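Geranyl diphosphate synthase small subunit (Antirrhinum majus, PDB 3QKC) probably serves as the regulatory partner in the heteromeric synthase that condenses dimethylallyl and isopentenyl diphosphates into geranyl diphosphate, the precursor of monoterpenes. Local coordinates at residues A[155-160]-A[174-179]; A[150-154]-A[178-183]; A[76-80]-A[115-119]. All blocks are in the same frame, centred on the assembly; numbering follows the deposited sequence.

Contact 1 (A[155-160]-A[174-179])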
loop_
_atom_site.group_PDB
_atom_site.type_symbol
_atom_site.label_atom_id
_atom_site.label_comp_id
_atom_site.label_asym_id
_atom_site.label_seq_id
_atom_site.Cartn_x
_atom_site.Cartn_y
_atom_site.Cartn_z
ATOM N N GLU A 155 -13.782 -1.620 0.121
ATOM C CA GLU A 155 -15.192 -1.396 0.481
ATOM C C GLU A 155 -16.078 -2.180 -0.501
ATOM O O GLU A 155 -16.947 -2.950 -0.089
ATOM C CB GLU A 155 -15.558 0.100 0.423
ATOM C CG GLU A 155 -16.214 0.722 1.686
ATOM C CD GLU A 155 -17.512 0.074 2.157
ATOM O OE1 GLU A 155 -18.570 0.775 2.179
ATOM O OE2 GLU A 155 -17.480 -1.123 2.547
ATOM N N GLY A 156 -15.830 -1.987 -1.798
ATOM C CA GLY A 156 -16.543 -2.698 -2.856
ATOM C C GLY A 156 -16.464 -4.203 -2.713
ATOM O O GLY A 156 -17.484 -4.894 -2.730
ATOM N N GLN A 157 -15.251 -4.723 -2.549
ATOM C CA GLN A 157 -15.078 -6.165 -2.417
ATOM C C GLN A 157 -15.819 -6.711 -1.178
ATOM O O GLN A 157 -16.385 -7.805 -1.225
ATOM C CB GLN A 157 -13.603 -6.538 -2.361
ATOM C CG GLN A 157 -12.747 -6.128 -3.574
ATOM C CD GLN A 157 -11.276 -6.410 -3.318
ATOM O OE1 GLN A 157 -10.855 -6.513 -2.171
ATOM N NE2 GLN A 157 -10.499 -6.562 -4.377
ATOM N N TYR A 158 -15.807 -5.940 -0.092
ATOM C CA TYR A 158 -16.543 -6.278 1.142
ATOM C C TYR A 158 -18.031 -6.509 0.845
ATOM O O TYR A 158 -18.576 -7.537 1.220
ATOM C CB TYR A 158 -16.327 -5.219 2.249
ATOM C CG TYR A 158 -17.024 -5.486 3.587
ATOM C CD1 TYR A 158 -18.304 -4.970 3.861
ATOM C CD2 TYR A 158 -16.398 -6.235 4.580
ATOM C CE1 TYR A 158 -18.945 -5.213 5.091
ATOM C CE2 TYR A 158 -17.015 -6.487 5.800
ATOM C CZ TYR A 158 -18.288 -5.975 6.055
ATOM O OH TYR A 158 -18.879 -6.233 7.270
ATOM N N HIS A 159 -18.680 -5.578 0.151
ATOM C CA HIS A 159 -20.118 -5.748 -0.146
ATOM C C HIS A 159 -20.399 -6.726 -1.281
ATOM O O HIS A 159 -21.510 -7.236 -1.405
ATOM C CB HIS A 159 -20.804 -4.411 -0.418
ATOM C CG HIS A 159 -20.735 -3.465 0.730
ATOM N ND1 HIS A 159 -21.511 -3.609 1.859
ATOM C CD2 HIS A 159 -19.975 -2.364 0.930
ATOM C CE1 HIS A 159 -21.234 -2.632 2.705
ATOM N NE2 HIS A 159 -20.303 -1.864 2.165
ATOM N N GLU A 160 -19.380 -6.986 -2.096
ATOM C CA GLU A 160 -19.468 -7.935 -3.198
ATOM C C GLU A 160 -19.624 -9.362 -2.686
ATOM O O GLU A 160 -20.061 -10.257 -3.417
ATOM C CB GLU A 160 -18.210 -7.830 -4.061
ATOM C CG GLU A 160 -18.368 -8.353 -5.473
ATOM C CD GLU A 160 -17.144 -8.112 -6.330
ATOM O OE1 GLU A 160 -16.149 -7.522 -5.845
ATOM O OE2 GLU A 160 -17.179 -8.528 -7.501
ATOM N N TYR A 174 -23.576 -0.122 -6.388
ATOM C CA TYR A 174 -22.700 0.367 -5.323
ATOM C C TYR A 174 -21.309 -0.260 -5.406
ATOM O O TYR A 174 -20.308 0.428 -5.220
ATOM C CB TYR A 174 -23.286 0.114 -3.928
ATOM C CG TYR A 174 -22.418 0.659 -2.800
ATOM C CD1 TYR A 174 -22.232 2.031 -2.646
ATOM C CD2 TYR A 174 -21.766 -0.196 -1.905
ATOM C CE1 TYR A 174 -21.435 2.548 -1.629
ATOM C CE2 TYR A 174 -20.966 0.315 -0.879
ATOM C CZ TYR A 174 -20.805 1.693 -0.752
ATOM O OH TYR A 174 -20.025 2.223 0.261
ATOM N N VAL A 175 -21.270 -1.566 -5.650
ATOM C CA VAL A 175 -20.016 -2.287 -5.808
ATOM C C VAL A 175 -19.220 -1.751 -7.010
ATOM O O VAL A 175 -18.001 -1.569 -6.906
ATOM C CB VAL A 175 -20.254 -3.821 -5.871
ATOM C CG1 VAL A 175 -19.031 -4.553 -6.425
ATOM C CG2 VAL A 175 -20.633 -4.357 -4.482
ATOM N N CYS A 176 -19.909 -1.466 -8.122
ATOM C CA CYS A 176 -19.278 -0.909 -9.322
ATOM C C CYS A 176 -18.706 0.482 -9.099
ATOM O O CYS A 176 -17.603 0.801 -9.555
ATOM C CB CYS A 176 -20.256 -0.884 -10.489
ATOM S SG CYS A 176 -20.605 -2.521 -11.153
ATOM N N LYS A 177 -19.467 1.298 -8.384
ATOM C CA LYS A 177 -19.042 2.607 -7.960
ATOM C C LYS A 177 -17.808 2.550 -7.066
ATOM O O LYS A 177 -16.921 3.394 -7.171
ATOM C CB LYS A 177 -20.193 3.308 -7.226
ATOM C CG LYS A 177 -19.908 4.751 -6.865
ATOM C CD LYS A 177 -21.094 5.411 -6.162
ATOM C CE LYS A 177 -20.615 6.324 -5.030
ATOM N NZ LYS A 177 -21.781 6.990 -4.336
ATOM N N LYS A 178 -17.750 1.568 -6.176
ATOM C CA LYS A 178 -16.640 1.507 -5.232
ATOM C C LYS A 178 -15.369 0.914 -5.851
ATOM O O LYS A 178 -14.264 1.266 -5.454
ATOM C CB LYS A 178 -17.034 0.766 -3.946
ATOM C CG LYS A 178 -17.253 1.705 -2.718
ATOM C CD LYS A 178 -18.203 2.884 -3.023
ATOM C CE LYS A 178 -18.103 4.028 -1.975
ATOM N NZ LYS A 178 -16.905 4.933 -2.166
ATOM N N LYS A 179 -15.532 0.033 -6.821
ATOM C CA LYS A 179 -14.381 -0.606 -7.451
ATOM C C LYS A 179 -13.994 0.137 -8.724
ATOM O O LYS A 179 -13.121 0.996 -8.690
ATOM C CB LYS A 179 -14.660 -2.091 -7.685
ATOM C CG LYS A 179 -14.929 -2.852 -6.391
ATOM C CD LYS A 179 -15.326 -4.300 -6.665
ATOM C CE LYS A 179 -14.224 -5.070 -7.352
ATOM N NZ LYS A 179 -14.705 -6.395 -7.870
#
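Tyr174 keeps CG opposite its backbone N (chi1 -178°), which swings the ring across toward the helix carrying Glu155 and His159. There the phenol OH gives its proton to Glu155 OE1 over 2.8 Å, reaching the carboxylate from above its plane rather than in it. The same oxygen lies in the plane of the His159 imidazole, at its edge, and accepts a weak bond from NE2, so phenol and imidazole converge on one oxygen. The two rings also meet each other: Tyr174 turns its edge to the His159 face in an offset edge-to-face pair, planes 71° apart, with Tyr174 CE2 3.4 Å from His159 CD2.

The helices pack antiparallel, within what is probably the all-helical isoprenoid synthase fold of the prenyltransferases. Their short axes cross at -155° and approach to 8.1 Å, and the absence of a side chain at Gly156 is consistent with so close an approach. Its CA sits 4.6 Å from the CA of Val175 and 3.7 Å from Lys178 CB, and a CB there would run into Lys179 CG. Val175 fills the next position along, CG2 resting 3.6 Å from Gly156 O and CG1 against the aliphatic part of Glu160.

At the far end Glu160 runs extended, and Lys179 folds at chi3 to meet it at about a right angle. Lys179 NZ to Glu160 OE1 is 2.7 Å, a salt bridge made on the syn side of the carboxylate; the long pair from Lys179 NZ to Glu85 is weak. The amide end of Gln157 bonds to Glu85, while its CG lies near Lys179 CE. Beyond the Tyr174 end, Glu155 OE2 takes a weak hydrogen bond from Ser32 of the second subunit.

Contact 2 (A[150-154]-A[178-183])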
loop_
_atom_site.group_PDB
_atom_site.type_symbol
_atom_site.label_atom_id
_atom_site.label_comp_id
_atom_site.label_asym_id
_atom_site.label_seq_id
_atom_site.Cartn_x
_atom_site.Cartn_y
_atom_site.Cartn_z
ATOM N N SER A 150 -10.631 1.579 2.227
ATOM C CA SER A 150 -11.988 1.645 2.792
ATOM C C SER A 150 -12.951 2.601 2.085
ATOM O O SER A 150 -14.171 2.536 2.297
ATOM C CB SER A 150 -11.914 2.039 4.275
ATOM O OG SER A 150 -10.744 1.513 4.893
ATOM N N GLU A 151 -12.410 3.503 1.271
ATOM C CA GLU A 151 -13.239 4.431 0.523
ATOM C C GLU A 151 -13.484 3.875 -0.855
ATOM O O GLU A 151 -14.353 4.359 -1.575
ATOM C CB GLU A 151 -12.562 5.802 0.399
ATOM C CG GLU A 151 -12.335 6.536 1.730
ATOM C CD GLU A 151 -12.021 8.018 1.539
ATOM O OE1 GLU A 151 -11.193 8.566 2.303
ATOM O OE2 GLU A 151 -12.609 8.642 0.632
ATOM N N GLY A 152 -12.723 2.840 -1.215
ATOM C CA GLY A 152 -12.698 2.365 -2.579
ATOM C C GLY A 152 -12.819 0.873 -2.736
ATOM O O GLY A 152 -13.800 0.274 -2.296
ATOM N N ILE A 153 -11.807 0.273 -3.367
ATOM C CA ILE A 153 -11.899 -1.104 -3.851
ATOM C C ILE A 153 -12.260 -2.133 -2.776
ATOM O O ILE A 153 -13.061 -3.020 -3.028
ATOM C CB ILE A 153 -10.618 -1.542 -4.592
ATOM C CG1 ILE A 153 -10.534 -0.864 -5.957
ATOM C CG2 ILE A 153 -10.590 -3.057 -4.794
ATOM C CD1 ILE A 153 -9.162 -0.941 -6.579
ATOM N N VAL A 154 -11.652 -2.012 -1.599
ATOM C CA VAL A 154 -11.833 -2.978 -0.516
ATOM C C VAL A 154 -13.245 -2.842 0.105
ATOM O O VAL A 154 -13.838 -3.836 0.527
ATOM C CB VAL A 154 -10.635 -2.908 0.515
ATOM C CG1 VAL A 154 -10.976 -3.553 1.817
ATOM C CG2 VAL A 154 -9.345 -3.583 -0.089
ATOM N N LYS A 178 -17.750 1.568 -6.176
ATOM C CA LYS A 178 -16.640 1.507 -5.232
ATOM C C LYS A 178 -15.369 0.914 -5.851
ATOM O O LYS A 178 -14.264 1.266 -5.454
ATOM C CB LYS A 178 -17.034 0.766 -3.946
ATOM C CG LYS A 178 -17.253 1.705 -2.718
ATOM C CD LYS A 178 -18.203 2.884 -3.023
ATOM C CE LYS A 178 -18.103 4.028 -1.975
ATOM N NZ LYS A 178 -16.905 4.933 -2.166
ATOM N N LYS A 179 -15.532 0.033 -6.821
ATOM C CA LYS A 179 -14.381 -0.606 -7.451
ATOM C C LYS A 179 -13.994 0.137 -8.724
ATOM O O LYS A 179 -13.121 0.996 -8.690
ATOM C CB LYS A 179 -14.660 -2.091 -7.685
ATOM C CG LYS A 179 -14.929 -2.852 -6.391
ATOM C CD LYS A 179 -15.326 -4.300 -6.665
ATOM C CE LYS A 179 -14.224 -5.070 -7.352
ATOM N NZ LYS A 179 -14.705 -6.395 -7.870
ATOM N N GLU A 180 -14.668 -0.137 -9.834
ATOM C CA GLU A 180 -14.326 0.530 -11.097
ATOM C C GLU A 180 -14.548 2.035 -11.015
ATOM O O GLU A 180 -13.791 2.810 -11.590
ATOM C CB GLU A 180 -15.090 -0.077 -12.279
ATOM C CG GLU A 180 -14.695 -1.531 -12.638
ATOM C CD GLU A 180 -15.447 -2.595 -11.819
ATOM O OE1 GLU A 180 -16.118 -2.242 -10.818
ATOM O OE2 GLU A 180 -15.365 -3.800 -12.177
ATOM N N GLY A 181 -15.577 2.450 -10.273
ATOM C CA GLY A 181 -15.861 3.864 -10.100
ATOM C C GLY A 181 -14.728 4.618 -9.429
ATOM O O GLY A 181 -14.239 5.628 -9.947
ATOM N N THR A 182 -14.306 4.134 -8.263
ATOM C CA THR A 182 -13.277 4.836 -7.496
ATOM C C THR A 182 -11.940 4.783 -8.220
ATOM O O THR A 182 -11.180 5.757 -8.186
ATOM C CB THR A 182 -13.173 4.302 -6.044
ATOM O OG1 THR A 182 -14.479 4.325 -5.444
ATOM C CG2 THR A 182 -12.250 5.178 -5.206
ATOM N N LEU A 183 -11.667 3.678 -8.906
ATOM C CA LEU A 183 -10.417 3.582 -9.681
ATOM C C LEU A 183 -10.327 4.657 -10.764
ATOM O O LEU A 183 -9.301 5.320 -10.885
ATOM C CB LEU A 183 -10.212 2.183 -10.248
ATOM C CG LEU A 183 -8.802 1.611 -10.451
ATOM C CD1 LEU A 183 -7.831 1.967 -9.359
ATOM C CD2 LEU A 183 -8.913 0.104 -10.563
#
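The side chain of Lys178 lies along the Glu151–Gly152 backbone, its CB and CG beside Gly152 O (CG 3.8 Å away). Two bends, at chi2 (51°) and chi4 (79°), then curl the chain back so that NZ donates to Glu151 O at 2.7 Å. The ammonium comes in tilted out of the carbonyl plane, with a C=O...N angle of 153°.

Gly152 is the N-cap of helix 153-160, and the neighbouring helix 169-195 presses right against it. Thr182 brings CG2 to 3.9 Å from Gly152 CA, where a CB on the cap residue would be tight. Lys178 O sits 3.1 Å from Gly152 C, over the peptide that starts the helix; Ile153 N is near that oxygen but badly angled for a bond. The carbonyl lies in a wider pi-type turn, 178-181. Thr182 OG1 is hydrogen-bonded to Lys177 O, just before the segment.

Deeper in, the polar backbone gives way to carbon. Ile153 CD1 touches Leu183 CD2 at 4.1 Å, the two side chains crossing obliquely, and Ile153 CG1 rests on Lys179 CA. Both side chains also pack on helix 68-85, Ile153 on Ala81 and Leu183 on Val74 and His78.

The join is thus apolar on its inner side and electrostatic on the other, where a full positive charge is bound to a neutral carbonyl, with Lys178 NZ still 6.3 Å from Glu151 OE2; such an ammonium would probably polarise the Glu151–Gly152 peptide.

Contact 3 (A[76-80]-A[115-119]); sequences LMHVA and IIPFG
Helices 68-85 and 105-126 run almost exactly antiparallel here, 174° between their short axes at a closest approach of 8.5 Å. They form a buried helix pair in the all-alpha core expected of the isoprenoid synthase fold, beside the dimer interface.

Ile115 sits at the middle of the contact. Its CG2 lies 3.8 Å from Leu76 CB and also touches Ala80 CB and the Leu76 carbonyl, while its other branch carries CD1 to Val79 CG1. Leu76 reaches toward Gly119: its CD1 settles 3.8 Å from Gly119 CA, and the same methyl meets the edge of the Phe118 ring in the ring plane, at CD1.

Met77 starts out to one side, but bends at chi2 (-53°) and chi3 (101°) turn its methyl back onto the partner helix, CE 3.0 Å from Ile116 O, with SD against Ile116 CG2. Gly119 makes room for that methyl; a CB there would collide with it. Replacing Met77 with an alanine would probably open a gap over Ile116 and Gly119, where SD and CE now pack. Val147 and Met148 of helix 134-148 also touch the Met77 side chain. Pro117 kinks helix 105-126 and faces Met148 of the second subunit, and Ile116 packs on Ile116 of that subunit. The tightest carbon contact between the two segments is Ala80 CB to Ile116 CG1, 3.4 Å.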
loop_
_atom_site.group_PDB
_atom_site.type_symbol
_atom_site.label_atom_id
_atom_site.label_comp_id
_atom_site.label_asym_id
_atom_site.label_seq_id
_atom_site.Cartn_x
_atom_site.Cartn_y
_atom_site.Cartn_z
ATOM N N LEU A 76 -1.422 -0.883 -11.331
ATOM C CA LEU A 76 -0.975 -1.802 -10.272
ATOM C C LEU A 76 -1.991 -1.998 -9.143
ATOM O O LEU A 76 -2.169 -3.131 -8.660
ATOM C CB LEU A 76 0.390 -1.363 -9.706
ATOM C CG LEU A 76 1.593 -1.549 -10.677
ATOM C CD1 LEU A 76 2.758 -0.666 -10.260
ATOM C CD2 LEU A 76 2.056 -3.010 -10.779
ATOM N N MET A 77 -2.684 -0.931 -8.726
ATOM C CA MET A 77 -3.717 -1.110 -7.693
ATOM C C MET A 77 -4.729 -2.098 -8.222
ATOM O O MET A 77 -5.152 -3.006 -7.506
ATOM C CB MET A 77 -4.437 0.195 -7.303
ATOM C CG MET A 77 -3.582 1.251 -6.613
ATOM S SD MET A 77 -2.655 0.718 -5.158
ATOM C CE MET A 77 -1.045 0.519 -5.960
ATOM N N HIS A 78 -5.118 -1.891 -9.479
ATOM C CA HIS A 78 -6.064 -2.747 -10.176
ATOM C C HIS A 78 -5.584 -4.190 -10.251
ATOM O O HIS A 78 -6.382 -5.119 -10.030
ATOM C CB HIS A 78 -6.337 -2.187 -11.580
ATOM C CG HIS A 78 -6.851 -3.198 -12.575
ATOM N ND1 HIS A 78 -8.162 -3.623 -12.606
ATOM C CD2 HIS A 78 -6.238 -3.796 -13.629
ATOM C CE1 HIS A 78 -8.326 -4.473 -13.605
ATOM N NE2 HIS A 78 -7.174 -4.587 -14.247
ATOM N N VAL A 79 -4.304 -4.370 -10.596
ATOM C CA VAL A 79 -3.679 -5.692 -10.635
ATOM C C VAL A 79 -3.693 -6.324 -9.255
ATOM O O VAL A 79 -3.997 -7.522 -9.120
ATOM C CB VAL A 79 -2.214 -5.655 -11.182
ATOM C CG1 VAL A 79 -1.474 -6.975 -10.878
ATOM C CG2 VAL A 79 -2.206 -5.393 -12.674
ATOM N N ALA A 80 -3.366 -5.543 -8.228
ATOM C CA ALA A 80 -3.402 -6.096 -6.880
ATOM C C ALA A 80 -4.817 -6.577 -6.491
ATOM O O ALA A 80 -4.977 -7.706 -6.013
ATOM C CB ALA A 80 -2.816 -5.140 -5.853
ATOM N N ILE A 115 2.755 -5.656 -4.717
ATOM C CA ILE A 115 2.315 -4.744 -5.778
ATOM C C ILE A 115 1.629 -3.467 -5.245
ATOM O O ILE A 115 1.807 -2.380 -5.804
ATOM C CB ILE A 115 1.427 -5.465 -6.800
ATOM C CG1 ILE A 115 2.275 -6.226 -7.864
ATOM C CG2 ILE A 115 0.523 -4.518 -7.507
ATOM C CD1 ILE A 115 1.484 -7.345 -8.521
ATOM N N ILE A 116 0.849 -3.589 -4.172
ATOM C CA ILE A 116 0.195 -2.398 -3.614
ATOM C C ILE A 116 1.135 -1.230 -3.301
ATOM O O ILE A 116 0.918 -0.160 -3.834
ATOM C CB ILE A 116 -0.754 -2.704 -2.445
ATOM C CG1 ILE A 116 -1.942 -3.523 -2.963
ATOM C CG2 ILE A 116 -1.288 -1.382 -1.836
ATOM C CD1 ILE A 116 -2.737 -4.261 -1.884
ATOM N N PRO A 117 2.169 -1.418 -2.456
ATOM C CA PRO A 117 3.057 -0.293 -2.146
ATOM C C PRO A 117 4.042 0.078 -3.282
ATOM O O PRO A 117 4.492 1.235 -3.381
ATOM C CB PRO A 117 3.848 -0.798 -0.931
ATOM C CG PRO A 117 3.847 -2.299 -1.074
ATOM C CD PRO A 117 2.465 -2.587 -1.608
ATOM N N PHE A 118 4.392 -0.901 -4.101
ATOM C CA PHE A 118 5.277 -0.699 -5.223
ATOM C C PHE A 118 4.772 0.445 -6.106
ATOM O O PHE A 118 5.523 1.354 -6.447
ATOM C CB PHE A 118 5.384 -1.988 -6.029
ATOM C CG PHE A 118 6.454 -1.952 -7.086
ATOM C CD1 PHE A 118 6.163 -1.510 -8.364
ATOM C CD2 PHE A 118 7.756 -2.356 -6.790
ATOM C CE1 PHE A 118 7.138 -1.472 -9.335
ATOM C CE2 PHE A 118 8.748 -2.322 -7.763
ATOM C CZ PHE A 118 8.428 -1.877 -9.042
ATOM N N GLY A 119 3.492 0.410 -6.463
ATOM C CA GLY A 119 2.890 1.518 -7.198
ATOM C C GLY A 119 3.029 2.857 -6.496
ATOM O O GLY A 119 3.354 3.876 -7.136
#

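In the fold
Contact 2 is where the loop leading into helix 153-160 meets helix 169-195, and contact 1 continues along the same helix pair; their centres are 6 Å apart and they share Lys178 and Lys179. Helix 169-195 ties them further through a probable hydrogen bond from Gly181 N to Cys176 O, 2.7 Å. Contact 3 closes earlier in the chain and is the most fully buried of the three, its centre 14 Å from that of contact 2 and 18 Å from that of contact 1. It touches contact 2 through Leu183 CD2 and His78 CB, 3.6 Å apart, but stays about 6 Å from contact 1 at the nearest atoms. All three also reach the second subunit, placing them along the dimer interface.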